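Local coordinates for Blr3880 protein (Bradyrhizobium japonicum, PDB 2OOD) that probably catalyses the zinc-dependent hydrolytic deamination of guanine to xanthine and ammonia, a step in purine breakdown, at residues A[9-14]-A[429-434]; A[419-424]-A[441-446]; A[188-193]-A[201-206]. All blocks are in the same frame, centred on the assembly; numbering follows the deposited sequence.

Contact 1: residues A[9-14]-A[429-434]; sequences RGTFFD and AGPRTV
Phe13 and Val434 meet at about a right angle and bury more surface here than any other residues, tying an N-terminal strand to the start of a helix more than 400 residues later. The methyl CG2 of Val434 reaches Phe13 CE1 at 3.6 Å, coming obliquely to the ring. The same ring carbon, Phe13 CE1, is also 3.6 Å from Val434 O, so the benzyl group lies against the first turn of the helix as well as against its side chain. Phe13 arrives there because CG is anti to the backbone N (chi1 -171°), which carries the ring out from the strand toward the later segment.

Two residues back, Thr11 repeats the direction of Phe13, as alternation along a strand requires, while Phe12 between them faces the other way. Thr11 CG2 approaches the ring of Pro431 at CG, 4.2 Å away, a looser apolar touch. Its hydroxyl has a second task: a water lies 2.5 Å from Thr11 OG1 and donates to Pro431 O at 3.0 Å, bridging the segments where no direct hydrogen bond does. Thr11 OG1 is also bonded to Gln34 O. Side chains on one face of strand 11-15 thus pack against the loop before helix 434-447 and against that helix's first residue, with one bridging water.

Just before Val434, Thr433 serves as N-cap. This is plain packing, away from the zinc and guanine sites, of a C-terminal helix and its leading loop on N-terminal strands. Ala30 and Phe32 of strand 30-33 touch Val434, and Ile70 of strand 70-81 touches both Phe13 and Pro431. Helix 434-447 and the loop before it therefore rest on a face made by strands 30-33, 11-15 and 70-81.

Contact 2: residues A[419-424]-A[441-446]; sequences PWHQSL and LFAVMM
Ala443 offers its methyl to two side chains of helix 418-422, Gln422 and His421, and this small residue is the centre of the contact between the two helices. The van der Waals contacts come first. Ala443 CB lies over one face of the Gln422 amide, 3.2 Å from Gln422 NE2 and 3.4 Å from Gln422 OE1, so the flat group is met across its plane and not at one atom. The chain of Gln422 is bent at chi2 (-82°), which swings the amide toward helix 434-447 although its CB does not point there. His421 meets the same methyl with the edge of its imidazole, near the ring plane. Val444 adds a marginal touch, its CG2 4.4 Å from Gln422 NE2. The backbones come closest at Gln422 and Ala443, whose CA atoms are 7.0 Å apart.

Polar interactions bind the two segments to their surroundings, not to each other. Gln422 NE2 is hydrogen-bonded to Pro411 O and to Met440 O, the latter just before the segment, which fixes the amide rotation and occupies a buried donor group. Ser423, following Gln422, donates from OG to Trp420 O at 2.9 Å, from above the carbonyl plane.

Contacts with the second subunit form a third kind. Arg86 of that subunit is bonded to Trp420 O and Ser423 OG and makes a cation-pi contact with Trp420, while Asn331 of the same neighbour is bonded to Met446 O.

With no hydrogen bond or charge pair across it, this is a helix-helix contact in which the methyl packs on an amide face: Gln422, its NE2 bonded to two backbone carbonyls, can lay that face on Ala443 without a polar partner across the contact.

Contact 3: residues A[188-193]-A[201-206]; sequences RLIAQY and YAITPR
Tyr201 turns one face of its ring to Ile190, whose CG1 stands 3.7 Å from the ring centroid and 29° off the normal, a CH-pi contact placed toward the CD2 rim. Both residues belong to a beta-alpha-beta unit of the TIM barrel: strand 160-166, helix 179-193 and strand 199-205. Leu189 CB comes to the same tyrosine ring obliquely, 3.7 Å from Tyr201 CE1. The neighbouring aromatic, Tyr193, has Gln192 CB over one face and Leu189 CD2 in plane at its edge, and it stacks on Phe150.

Helix segment and strand run nearly antiparallel, their axes at 170° and 9.1 Å apart, as expected when a helix returns the chain to the next parallel strand. Tyr201 CG is anti to the backbone N (chi1 -164°), which sends the ring from the strand into the helix-facing layer. There its OH is hydrogen-bonded to Leu164 N on the preceding strand, with Leu189 CD1 nearby.

An alanine in place of Tyr201 removes the ring and hydroxyl, which would probably leave a gap beside Ile190 CG1, between helix and strand, and Leu164 N without its partner.

Further along, the end of Ile203 comes toward the helix, its CD1 3.9 Å from Ile190 CD1.

From the N terminus, the chain first lays down residues 9-14, whose partner comes only at 429-434; contact 1 therefore closes a very long loop. Nested inside it, contact 3 closes almost at once, from residues 188-193 of helix 179-193 to residues 201-206, mostly on strand 199-205, within the barrel. Next 419-424 opens contact 2 before 429-434 completes contact 1, and 441-446 closes it afterwards, so contacts 1 and 2 cross. They also touch, Phe13 CD2 lying 3.5 Å from Leu441 CD1: contact 1 ties the N-terminal strand to helix 434-447, and contact 2 adds helix 418-422 to that helix. Contact 3 sits across the chain's centre, with nearest atoms about 25 Å from contact 1.

Contact 1: residues A[9-14]-A[429-434]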
loop_
_atom_site.group_PDB
_atom_site.type_symbol
_atom_site.label_atom_id
_atom_site.label_comp_id
_atom_site.label_asym_id
_atom_site.label_seq_id
_atom_site.Cartn_x
_atom_site.Cartn_y
_atom_site.Cartn_z
ATOM N N ARG A 9 -28.882 -15.066 -3.084
ATOM C CA ARG A 9 -28.496 -16.097 -2.141
ATOM C C ARG A 9 -26.990 -16.304 -2.090
ATOM O O ARG A 9 -26.308 -16.208 -3.112
ATOM C CB ARG A 9 -29.161 -17.416 -2.516
ATOM C CG ARG A 9 -28.735 -18.567 -1.647
ATOM C CD ARG A 9 -29.318 -19.868 -2.135
ATOM N NE ARG A 9 -28.987 -20.963 -1.234
ATOM C CZ ARG A 9 -29.577 -22.152 -1.254
ATOM N NH1 ARG A 9 -30.532 -22.400 -2.136
ATOM N NH2 ARG A 9 -29.218 -23.087 -0.387
ATOM N N GLY A 10 -26.489 -16.606 -0.894
ATOM C CA GLY A 10 -25.069 -16.847 -0.709
ATOM C C GLY A 10 -24.620 -16.484 0.694
ATOM O O GLY A 10 -25.448 -16.237 1.577
ATOM N N THR A 11 -23.304 -16.461 0.902
ATOM C CA THR A 11 -22.726 -16.102 2.198
ATOM C C THR A 11 -22.718 -14.572 2.393
ATOM O O THR A 11 -22.107 -13.836 1.611
ATOM C CB THR A 11 -21.286 -16.617 2.307
ATOM O OG1 THR A 11 -21.267 -18.028 2.071
ATOM C CG2 THR A 11 -20.723 -16.328 3.688
ATOM N N PHE A 12 -23.395 -14.110 3.440
ATOM C CA PHE A 12 -23.501 -12.685 3.745
ATOM C C PHE A 12 -22.778 -12.269 5.031
ATOM O O PHE A 12 -22.749 -13.017 6.011
ATOM C CB PHE A 12 -24.973 -12.297 3.872
ATOM C CG PHE A 12 -25.699 -12.224 2.568
ATOM C CD1 PHE A 12 -25.641 -11.073 1.795
ATOM C CD2 PHE A 12 -26.453 -13.300 2.110
ATOM C CE1 PHE A 12 -26.332 -10.987 0.579
ATOM C CE2 PHE A 12 -27.149 -13.225 0.892
ATOM C CZ PHE A 12 -27.084 -12.065 0.131
ATOM N N PHE A 13 -22.227 -11.057 5.025
ATOM C CA PHE A 13 -21.517 -10.509 6.179
ATOM C C PHE A 13 -21.733 -8.994 6.240
ATOM O O PHE A 13 -21.305 -8.265 5.351
ATOM C CB PHE A 13 -20.013 -10.799 6.064
ATOM C CG PHE A 13 -19.219 -10.469 7.311
ATOM C CD1 PHE A 13 -18.869 -11.467 8.215
ATOM C CD2 PHE A 13 -18.814 -9.165 7.579
ATOM C CE1 PHE A 13 -18.126 -11.169 9.366
ATOM C CE2 PHE A 13 -18.073 -8.866 8.727
ATOM C CZ PHE A 13 -17.733 -9.871 9.615
ATOM N N ASP A 14 -22.398 -8.515 7.282
ATOM C CA ASP A 14 -22.611 -7.080 7.419
ATOM C C ASP A 14 -22.645 -6.687 8.893
ATOM O O ASP A 14 -22.466 -7.530 9.767
ATOM C CB ASP A 14 -23.886 -6.643 6.673
ATOM C CG ASP A 14 -25.162 -7.191 7.290
ATOM O OD1 ASP A 14 -25.173 -8.354 7.754
ATOM O OD2 ASP A 14 -26.164 -6.445 7.294
ATOM N N ALA A 429 -11.861 -24.447 2.839
ATOM C CA ALA A 429 -12.470 -23.423 1.984
ATOM C C ALA A 429 -13.502 -22.515 2.699
ATOM O O ALA A 429 -13.203 -21.956 3.767
ATOM C CB ALA A 429 -13.093 -24.081 0.760
ATOM N N GLY A 430 -14.701 -22.387 2.117
ATOM C CA GLY A 430 -15.774 -21.539 2.645
ATOM C C GLY A 430 -15.923 -21.236 4.136
ATOM O O GLY A 430 -15.945 -22.154 4.956
ATOM N N PRO A 431 -16.059 -19.949 4.522
ATOM C CA PRO A 431 -16.211 -19.544 5.929
ATOM C C PRO A 431 -17.500 -20.103 6.554
ATOM O O PRO A 431 -18.594 -19.919 6.014
ATOM C CB PRO A 431 -16.209 -18.017 5.845
ATOM C CG PRO A 431 -16.895 -17.770 4.560
ATOM C CD PRO A 431 -16.224 -18.783 3.639
ATOM N N ARG A 432 -17.359 -20.767 7.698
ATOM C CA ARG A 432 -18.488 -21.391 8.387
ATOM C C ARG A 432 -19.024 -20.630 9.597
ATOM O O ARG A 432 -20.111 -20.938 10.092
ATOM C CB ARG A 432 -18.092 -22.811 8.800
ATOM C CG ARG A 432 -17.580 -23.629 7.621
ATOM C CD ARG A 432 -16.704 -24.780 8.051
ATOM N NE ARG A 432 -15.565 -24.326 8.839
ATOM C CZ ARG A 432 -14.593 -25.125 9.269
ATOM N NH1 ARG A 432 -14.624 -26.421 8.980
ATOM N NH2 ARG A 432 -13.597 -24.636 9.997
ATOM N N THR A 433 -18.266 -19.641 10.068
ATOM C CA THR A 433 -18.672 -18.838 11.225
ATOM C C THR A 433 -18.281 -17.380 11.029
ATOM O O THR A 433 -17.400 -17.074 10.225
ATOM C CB THR A 433 -17.990 -19.323 12.502
ATOM O OG1 THR A 433 -16.580 -19.129 12.378
ATOM C CG2 THR A 433 -18.255 -20.795 12.726
ATOM N N VAL A 434 -18.922 -16.481 11.772
ATOM C CA VAL A 434 -18.614 -15.062 11.661
ATOM C C VAL A 434 -17.119 -14.785 11.862
ATOM O O VAL A 434 -16.567 -13.880 11.241
ATOM C CB VAL A 434 -19.409 -14.232 12.679
ATOM C CG1 VAL A 434 -19.040 -14.642 14.083
ATOM C CG2 VAL A 434 -19.136 -12.763 12.461
HETATM O O HOH W 1 -20.019 -19.683 3.397
#

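Contact 2: residues A[419-424]-A[441-446]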
loop_
_atom_site.group_PDB
_atom_site.type_symbol
_atom_site.label_atom_id
_atom_site.label_comp_id
_atom_site.label_asym_id
_atom_site.label_seq_id
_atom_site.Cartn_x
_atom_site.Cartn_y
_atom_site.Cartn_z
ATOM N N PRO A 419 -4.636 -17.528 -1.866
ATOM C CA PRO A 419 -5.321 -18.784 -1.605
ATOM C C PRO A 419 -4.679 -19.819 -0.705
ATOM O O PRO A 419 -5.406 -20.600 -0.121
ATOM C CB PRO A 419 -5.613 -19.308 -3.012
ATOM C CG PRO A 419 -4.395 -18.859 -3.817
ATOM C CD PRO A 419 -4.154 -17.475 -3.263
ATOM N N TRP A 420 -3.351 -19.857 -0.590
ATOM C CA TRP A 420 -2.726 -20.837 0.306
ATOM C C TRP A 420 -2.778 -20.264 1.698
ATOM O O TRP A 420 -2.755 -20.990 2.692
ATOM C CB TRP A 420 -1.280 -21.141 -0.083
ATOM C CG TRP A 420 -0.783 -22.359 0.624
ATOM C CD1 TRP A 420 -1.471 -23.517 0.820
ATOM C CD2 TRP A 420 0.501 -22.551 1.229
ATOM N NE1 TRP A 420 -0.704 -24.418 1.511
ATOM C CE2 TRP A 420 0.513 -23.852 1.776
ATOM C CE3 TRP A 420 1.643 -21.755 1.364
ATOM C CZ2 TRP A 420 1.623 -24.373 2.444
ATOM C CZ3 TRP A 420 2.750 -22.280 2.031
ATOM C CH2 TRP A 420 2.728 -23.574 2.561
ATOM N N HIS A 421 -2.850 -18.939 1.752
ATOM C CA HIS A 421 -2.936 -18.211 3.008
ATOM C C HIS A 421 -4.347 -18.331 3.580
ATOM O O HIS A 421 -4.546 -18.594 4.771
ATOM C CB HIS A 421 -2.590 -16.738 2.779
ATOM C CG HIS A 421 -2.899 -15.861 3.952
ATOM N ND1 HIS A 421 -3.853 -14.865 3.908
ATOM C CD2 HIS A 421 -2.414 -15.859 5.216
ATOM C CE1 HIS A 421 -3.944 -14.291 5.094
ATOM N NE2 HIS A 421 -3.082 -14.876 5.905
ATOM N N GLN A 422 -5.328 -18.126 2.711
ATOM C CA GLN A 422 -6.726 -18.204 3.099
ATOM C C GLN A 422 -7.129 -19.633 3.470
ATOM O O GLN A 422 -8.019 -19.830 4.301
ATOM C CB GLN A 422 -7.606 -17.688 1.955
ATOM C CG GLN A 422 -7.511 -16.189 1.726
ATOM C CD GLN A 422 -8.394 -15.393 2.673
ATOM O OE1 GLN A 422 -8.527 -15.731 3.848
ATOM N NE2 GLN A 422 -8.989 -14.323 2.168
ATOM N N SER A 423 -6.474 -20.627 2.872
ATOM C CA SER A 423 -6.812 -22.025 3.151
ATOM C C SER A 423 -6.462 -22.452 4.573
ATOM O O SER A 423 -6.847 -23.537 5.015
ATOM C CB SER A 423 -6.114 -22.966 2.162
ATOM O OG SER A 423 -4.742 -23.128 2.474
ATOM N N LEU A 424 -5.727 -21.604 5.289
ATOM C CA LEU A 424 -5.347 -21.907 6.668
ATOM C C LEU A 424 -6.564 -21.887 7.578
ATOM O O LEU A 424 -6.508 -22.373 8.704
ATOM C CB LEU A 424 -4.332 -20.892 7.196
ATOM C CG LEU A 424 -2.848 -21.215 7.038
ATOM C CD1 LEU A 424 -2.027 -20.070 7.607
ATOM C CD2 LEU A 424 -2.515 -22.518 7.758
ATOM N N LEU A 441 -11.750 -11.761 5.611
ATOM C CA LEU A 441 -11.925 -10.379 5.195
ATOM C C LEU A 441 -10.660 -9.593 5.527
ATOM O O LEU A 441 -10.304 -8.651 4.824
ATOM C CB LEU A 441 -13.140 -9.754 5.886
ATOM C CG LEU A 441 -14.520 -10.187 5.384
ATOM C CD1 LEU A 441 -15.591 -9.569 6.253
ATOM C CD2 LEU A 441 -14.707 -9.767 3.938
ATOM N N PHE A 442 -9.974 -9.979 6.596
ATOM C CA PHE A 442 -8.745 -9.293 6.939
ATOM C C PHE A 442 -7.697 -9.650 5.890
ATOM O O PHE A 442 -6.807 -8.858 5.596
ATOM C CB PHE A 442 -8.230 -9.703 8.319
ATOM C CG PHE A 442 -7.104 -8.836 8.816
ATOM C CD1 PHE A 442 -7.346 -7.521 9.228
ATOM C CD2 PHE A 442 -5.792 -9.298 8.817
ATOM C CE1 PHE A 442 -6.292 -6.686 9.627
ATOM C CE2 PHE A 442 -4.738 -8.462 9.217
ATOM C CZ PHE A 442 -4.996 -7.162 9.617
ATOM N N ALA A 443 -7.795 -10.852 5.335
ATOM C CA ALA A 443 -6.855 -11.274 4.311
ATOM C C ALA A 443 -7.182 -10.538 3.011
ATOM O O ALA A 443 -6.299 -10.292 2.196
ATOM C CB ALA A 443 -6.939 -12.769 4.107
ATOM N N VAL A 444 -8.453 -10.199 2.809
ATOM C CA VAL A 444 -8.850 -9.465 1.615
ATOM C C VAL A 444 -8.182 -8.097 1.678
ATOM O O VAL A 444 -7.575 -7.646 0.709
ATOM C CB VAL A 444 -10.372 -9.272 1.551
ATOM C CG1 VAL A 444 -10.714 -8.174 0.575
ATOM C CG2 VAL A 444 -11.032 -10.561 1.122
HETATM N N MSE A 445 -8.296 -7.456 2.841
HETATM C CA MSE A 445 -7.715 -6.139 3.109
HETATM C C MSE A 445 -6.201 -6.069 2.936
HETATM O O MSE A 445 -5.686 -5.246 2.181
HETATM C CB MSE A 445 -7.984 -5.712 4.554
HETATM C CG MSE A 445 -9.360 -5.213 4.903
HETATM SE SE MSE A 445 -9.415 -4.942 6.854
HETATM C CE MSE A 445 -11.182 -4.129 7.020
HETATM N N MSE A 446 -5.497 -6.933 3.667
HETATM C CA MSE A 446 -4.039 -6.936 3.685
HETATM C C MSE A 446 -3.276 -7.768 2.659
HETATM O O MSE A 446 -2.190 -7.371 2.244
HETATM C CB MSE A 446 -3.555 -7.330 5.083
HETATM C CG MSE A 446 -4.290 -6.654 6.227
HETATM SE SE MSE A 446 -4.317 -4.699 6.131
HETATM C CE MSE A 446 -2.389 -4.363 6.119
#

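Contact 3: residues A[188-193]-A[201-206]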
loop_
_atom_site.group_PDB
_atom_site.type_symbol
_atom_site.label_atom_id
_atom_site.label_comp_id
_atom_site.label_asym_id
_atom_site.label_seq_id
_atom_site.Cartn_x
_atom_site.Cartn_y
_atom_site.Cartn_z
ATOM N N ARG A 188 -28.299 26.895 -8.726
ATOM C CA ARG A 188 -28.915 26.254 -9.875
ATOM C C ARG A 188 -28.786 24.741 -9.769
ATOM O O ARG A 188 -29.766 24.010 -9.944
ATOM C CB ARG A 188 -28.244 26.733 -11.168
ATOM C CG ARG A 188 -28.746 26.038 -12.424
ATOM C CD ARG A 188 -28.256 26.746 -13.673
ATOM N NE ARG A 188 -26.827 26.551 -13.901
ATOM C CZ ARG A 188 -26.264 25.373 -14.170
ATOM N NH1 ARG A 188 -27.011 24.272 -14.243
ATOM N NH2 ARG A 188 -24.954 25.293 -14.380
ATOM N N LEU A 189 -27.572 24.281 -9.469
ATOM C CA LEU A 189 -27.292 22.858 -9.364
ATOM C C LEU A 189 -28.085 22.184 -8.254
ATOM O O LEU A 189 -28.490 21.028 -8.395
ATOM C CB LEU A 189 -25.792 22.637 -9.167
ATOM C CG LEU A 189 -24.931 23.188 -10.306
ATOM C CD1 LEU A 189 -23.467 23.034 -9.955
ATOM C CD2 LEU A 189 -25.254 22.468 -11.603
ATOM N N ILE A 190 -28.308 22.895 -7.155
ATOM C CA ILE A 190 -29.081 22.334 -6.050
ATOM C C ILE A 190 -30.511 22.132 -6.536
ATOM O O ILE A 190 -31.176 21.157 -6.179
ATOM C CB ILE A 190 -29.098 23.276 -4.820
ATOM C CG1 ILE A 190 -27.692 23.355 -4.211
ATOM C CG2 ILE A 190 -30.104 22.778 -3.794
ATOM C CD1 ILE A 190 -27.520 24.426 -3.156
ATOM N N ALA A 191 -30.966 23.061 -7.370
ATOM C CA ALA A 191 -32.308 23.011 -7.934
ATOM C C ALA A 191 -32.462 21.765 -8.793
ATOM O O ALA A 191 -33.312 20.913 -8.527
ATOM C CB ALA A 191 -32.558 24.254 -8.774
ATOM N N GLN A 192 -31.620 21.664 -9.815
ATOM C CA GLN A 192 -31.653 20.535 -10.737
ATOM C C GLN A 192 -31.337 19.151 -10.190
ATOM O O GLN A 192 -31.904 18.167 -10.667
ATOM C CB GLN A 192 -30.705 20.779 -11.907
ATOM C CG GLN A 192 -31.181 21.813 -12.894
ATOM C CD GLN A 192 -30.476 21.672 -14.225
ATOM O OE1 GLN A 192 -30.227 20.546 -14.687
ATOM N NE2 GLN A 192 -30.158 22.805 -14.864
ATOM N N TYR A 193 -30.457 19.058 -9.198
ATOM C CA TYR A 193 -30.063 17.743 -8.718
ATOM C C TYR A 193 -30.339 17.293 -7.302
ATOM O O TYR A 193 -30.670 16.124 -7.087
ATOM C CB TYR A 193 -28.581 17.554 -9.005
ATOM C CG TYR A 193 -28.230 17.822 -10.447
ATOM C CD1 TYR A 193 -28.610 16.942 -11.452
ATOM C CD2 TYR A 193 -27.515 18.955 -10.807
ATOM C CE1 TYR A 193 -28.280 17.178 -12.782
ATOM C CE2 TYR A 193 -27.178 19.205 -12.137
ATOM C CZ TYR A 193 -27.560 18.312 -13.120
ATOM O OH TYR A 193 -27.205 18.540 -14.437
ATOM N N TYR A 201 -26.872 16.750 -2.955
ATOM C CA TYR A 201 -25.955 17.867 -3.180
ATOM C C TYR A 201 -25.159 18.318 -1.955
ATOM O O TYR A 201 -25.682 18.368 -0.845
ATOM C CB TYR A 201 -26.720 19.072 -3.719
ATOM C CG TYR A 201 -25.814 20.110 -4.322
ATOM C CD1 TYR A 201 -25.369 19.994 -5.630
ATOM C CD2 TYR A 201 -25.362 21.182 -3.576
ATOM C CE1 TYR A 201 -24.488 20.922 -6.183
ATOM C CE2 TYR A 201 -24.477 22.118 -4.120
ATOM C CZ TYR A 201 -24.044 21.978 -5.423
ATOM O OH TYR A 201 -23.139 22.879 -5.954
ATOM N N ALA A 202 -23.896 18.676 -2.164
ATOM C CA ALA A 202 -23.060 19.135 -1.066
ATOM C C ALA A 202 -22.428 20.481 -1.378
ATOM O O ALA A 202 -21.714 20.618 -2.372
ATOM C CB ALA A 202 -21.973 18.113 -0.771
ATOM N N ILE A 203 -22.715 21.477 -0.537
ATOM C CA ILE A 203 -22.144 22.812 -0.697
ATOM C C ILE A 203 -20.659 22.511 -0.599
ATOM O O ILE A 203 -20.219 21.903 0.379
ATOM C CB ILE A 203 -22.515 23.736 0.475
ATOM C CG1 ILE A 203 -24.026 23.699 0.727
ATOM C CG2 ILE A 203 -22.050 25.152 0.177
ATOM C CD1 ILE A 203 -24.834 24.327 -0.355
ATOM N N THR A 204 -19.871 22.933 -1.578
ATOM C CA THR A 204 -18.467 22.584 -1.511
ATOM C C THR A 204 -17.365 23.624 -1.607
ATOM O O THR A 204 -16.850 23.902 -2.694
ATOM C CB THR A 204 -18.136 21.489 -2.544
ATOM O OG1 THR A 204 -19.015 20.377 -2.354
ATOM C CG2 THR A 204 -16.706 21.008 -2.376
ATOM N N PRO A 205 -16.998 24.231 -0.468
ATOM C CA PRO A 205 -15.916 25.214 -0.496
ATOM C C PRO A 205 -14.689 24.296 -0.424
ATOM O O PRO A 205 -14.460 23.644 0.591
ATOM C CB PRO A 205 -16.133 25.995 0.795
ATOM C CG PRO A 205 -16.676 24.951 1.720
ATOM C CD PRO A 205 -17.677 24.233 0.840
ATOM N N ARG A 206 -13.922 24.219 -1.503
ATOM C CA ARG A 206 -12.771 23.330 -1.542
ATOM C C ARG A 206 -11.993 23.246 -0.234
ATOM O O ARG A 206 -11.892 22.169 0.360
ATOM C CB ARG A 206 -11.846 23.724 -2.682
ATOM C CG ARG A 206 -10.808 22.683 -2.983
ATOM C CD ARG A 206 -10.543 22.655 -4.452
ATOM N NE ARG A 206 -9.555 21.643 -4.798
ATOM C CZ ARG A 206 -9.300 21.249 -6.039
ATOM N NH1 ARG A 206 -9.966 21.779 -7.057
ATOM N NH2 ARG A 206 -8.379 20.328 -6.260
#